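Local coordinates for centrosomal P4.1-associated protein (Danio rerio, PDB 4LD1), which probably binds tubulin and other proteins and is thought to help build and elongate centrioles, this chain being its C-terminal G-box domain, at residues R27-A32 / T36-F41. Sequence-based numbering, arbitrary orientation. Where two conformers were deposited one is given.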
loop_
_atom_site.group_PDB
_atom_site.type_symbol
_atom_site.label_atom_id
_atom_site.label_comp_id
_atom_site.label_asym_id
_atom_site.label_seq_id
_atom_site.Cartn_x
_atom_site.Cartn_y
_atom_site.Cartn_z
ATOM N N ARG A 27 -1.644 24.953 -19.907
ATOM C CA ARG A 27 -2.952 24.822 -20.523
ATOM C C ARG A 27 -3.960 24.426 -19.466
ATOM O O ARG A 27 -3.660 23.656 -18.572
ATOM C CB ARG A 27 -2.948 23.751 -21.623
ATOM C CG ARG A 27 -1.936 23.974 -22.705
ATOM C CD ARG A 27 -1.816 22.735 -23.567
ATOM N NE ARG A 27 -2.979 22.543 -24.421
ATOM C CZ ARG A 27 -3.131 23.096 -25.622
ATOM N NH1 ARG A 27 -2.195 23.900 -26.120
ATOM N NH2 ARG A 27 -4.231 22.852 -26.320
ATOM N N LYS A 28 -5.169 24.932 -19.587
ATOM C CA LYS A 28 -6.250 24.622 -18.665
ATOM C C LYS A 28 -7.517 24.314 -19.431
ATOM O O LYS A 28 -7.933 25.116 -20.270
ATOM C CB LYS A 28 -6.473 25.752 -17.654
ATOM C CG LYS A 28 -7.549 25.434 -16.605
ATOM C CD LYS A 28 -7.907 26.588 -15.676
ATOM C CE LYS A 28 -6.720 27.434 -15.247
ATOM N NZ LYS A 28 -7.164 28.544 -14.342
ATOM N N GLU A 29 -8.091 23.143 -19.178
ATOM C CA GLU A 29 -9.329 22.708 -19.803
ATOM C C GLU A 29 -10.398 22.708 -18.729
ATOM O O GLU A 29 -10.196 22.134 -17.645
ATOM C CB GLU A 29 -9.181 21.306 -20.393
ATOM C CG GLU A 29 -8.114 21.229 -21.467
ATOM C CD GLU A 29 -7.838 19.812 -21.925
ATOM O OE1 GLU A 29 -7.063 19.633 -22.891
ATOM O OE2 GLU A 29 -8.395 18.881 -21.320
ATOM N N LEU A 30 -11.526 23.351 -19.031
ATOM C CA LEU A 30 -12.653 23.415 -18.125
ATOM C C LEU A 30 -13.872 22.866 -18.827
ATOM O O LEU A 30 -14.189 23.286 -19.938
ATOM C CB LEU A 30 -12.889 24.859 -17.681
ATOM C CG LEU A 30 -11.674 25.556 -17.059
ATOM C CD1 LEU A 30 -10.956 26.425 -18.079
ATOM C CD2 LEU A 30 -12.066 26.379 -15.843
ATOM N N SER A 31 -14.581 21.948 -18.194
ATOM C CA SER A 31 -15.826 21.430 -18.750
ATOM C C SER A 31 -16.867 22.527 -18.738
ATOM O O SER A 31 -16.738 23.497 -17.990
ATOM C CB SER A 31 -16.329 20.239 -17.928
ATOM O OG SER A 31 -16.594 20.621 -16.588
ATOM N N ALA A 32 -17.898 22.368 -19.563
ATOM C CA ALA A 32 -18.977 23.348 -19.644
ATOM C C ALA A 32 -19.604 23.628 -18.275
ATOM O O ALA A 32 -19.897 24.776 -17.942
ATOM C CB ALA A 32 -20.055 22.873 -20.629
ATOM N N THR A 36 -15.294 19.676 -13.979
ATOM C CA THR A 36 -14.027 19.061 -14.331
ATOM C C THR A 36 -13.086 20.164 -14.794
ATOM O O THR A 36 -13.420 20.935 -15.689
ATOM C CB THR A 36 -14.167 18.004 -15.446
ATOM O OG1 THR A 36 -15.233 17.087 -15.136
ATOM C CG2 THR A 36 -12.883 17.222 -15.596
ATOM N N VAL A 37 -11.936 20.252 -14.141
ATOM C CA VAL A 37 -10.892 21.200 -14.499
ATOM C C VAL A 37 -9.573 20.463 -14.535
ATOM O O VAL A 37 -9.215 19.763 -13.576
ATOM C CB VAL A 37 -10.773 22.342 -13.480
ATOM C CG1 VAL A 37 -9.605 23.267 -13.841
ATOM C CG2 VAL A 37 -12.078 23.111 -13.403
ATOM N N LYS A 38 -8.857 20.610 -15.629
ATOM C CA LYS A 38 -7.552 19.985 -15.786
ATOM C C LYS A 38 -6.552 21.061 -16.111
ATOM O O LYS A 38 -6.715 21.764 -17.107
ATOM C CB LYS A 38 -7.580 18.947 -16.902
ATOM C CG LYS A 38 -6.286 18.175 -17.051
ATOM C CD LYS A 38 -6.386 17.167 -18.163
ATOM C CE LYS A 38 -5.117 16.353 -18.298
ATOM N NZ LYS A 38 -5.218 15.398 -19.417
ATOM N N VAL A 39 -5.525 21.193 -15.281
ATOM C CA VAL A 39 -4.460 22.160 -15.530
ATOM C C VAL A 39 -3.197 21.385 -15.836
ATOM O O VAL A 39 -2.773 20.545 -15.041
ATOM C CB VAL A 39 -4.200 23.062 -14.322
ATOM C CG1 VAL A 39 -3.166 24.119 -14.663
ATOM C CG2 VAL A 39 -5.477 23.695 -13.852
ATOM N N MET A 40 -2.638 21.646 -17.014
ATOM C CA MET A 40 -1.413 21.012 -17.459
ATOM C C MET A 40 -0.347 22.094 -17.468
ATOM O O MET A 40 -0.259 22.943 -18.388
ATOM C CB MET A 40 -1.623 20.413 -18.838
ATOM C CG MET A 40 -2.594 19.231 -18.814
ATOM S SD MET A 40 -3.464 18.967 -20.348
ATOM C CE MET A 40 -4.683 20.283 -20.224
ATOM N N PHE A 41 0.431 22.101 -16.397
ATOM C CA PHE A 41 1.435 23.139 -16.208
ATOM C C PHE A 41 2.626 23.008 -17.155
ATOM O O PHE A 41 2.925 21.910 -17.633
ATOM C CB PHE A 41 1.931 23.114 -14.778
ATOM C CG PHE A 41 0.902 23.505 -13.793
ATOM C CD1 PHE A 41 0.570 24.846 -13.630
ATOM C CD2 PHE A 41 0.275 22.549 -13.012
ATOM C CE1 PHE A 41 -0.369 25.217 -12.714
ATOM C CE2 PHE A 41 -0.665 22.910 -12.108
ATOM C CZ PHE A 41 -0.985 24.244 -11.944
HETATM O O HOH W 1 -6.266 16.815 -21.894
#
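Met40 reaches back over Arg27 and Glu29 from the neighbouring antiparallel strand, and its side chain is worth following outward. CB sits 3.8 Å from Arg27 O, the carbonyl that also accepts the Met40 N-H almost head-on. CG and SD then lead out from the sheet, and the bend at chi3 (-77°) swings the methyl CE across to the partner strand. There CE touches CB of Arg27 and lies against the carboxylate end of Glu29, 3.6 Å from its CD.

Glu29 and Lys38 form the next hydrogen-bonded pair, with Glu29 N 2.8 Å from Lys38 O and Lys38 N returning a bond to Glu29 O, both nearly straight. Their side chains run alongside each other, yet the charged ends stay 5.1 Å apart (Glu29 OE2 to Lys38 NZ); a water bridges them, donating to OE2 and accepting from NZ.

On the opposite face Lys28 lays its CG 3.9 Å from Val39 CG2, and Leu30 CD2 meets Val37 CG2. At the turn, Ser31 N bonds to Thr36 O, while a chi1 of 61° sets Ser31 OG between its own backbone N and carbonyl carbon, where it takes the N-H of Thr36 at 3.1 Å (OG to N) and also hydrogen-bonds Asp33 OD1 within the connection. Strands 18-21 and 46-49 continue the hydrogen bonding on the two outer sides, making this hairpin one step in the extended antiparallel meander of the G-box domain, where each strand pairs with the next in sequence.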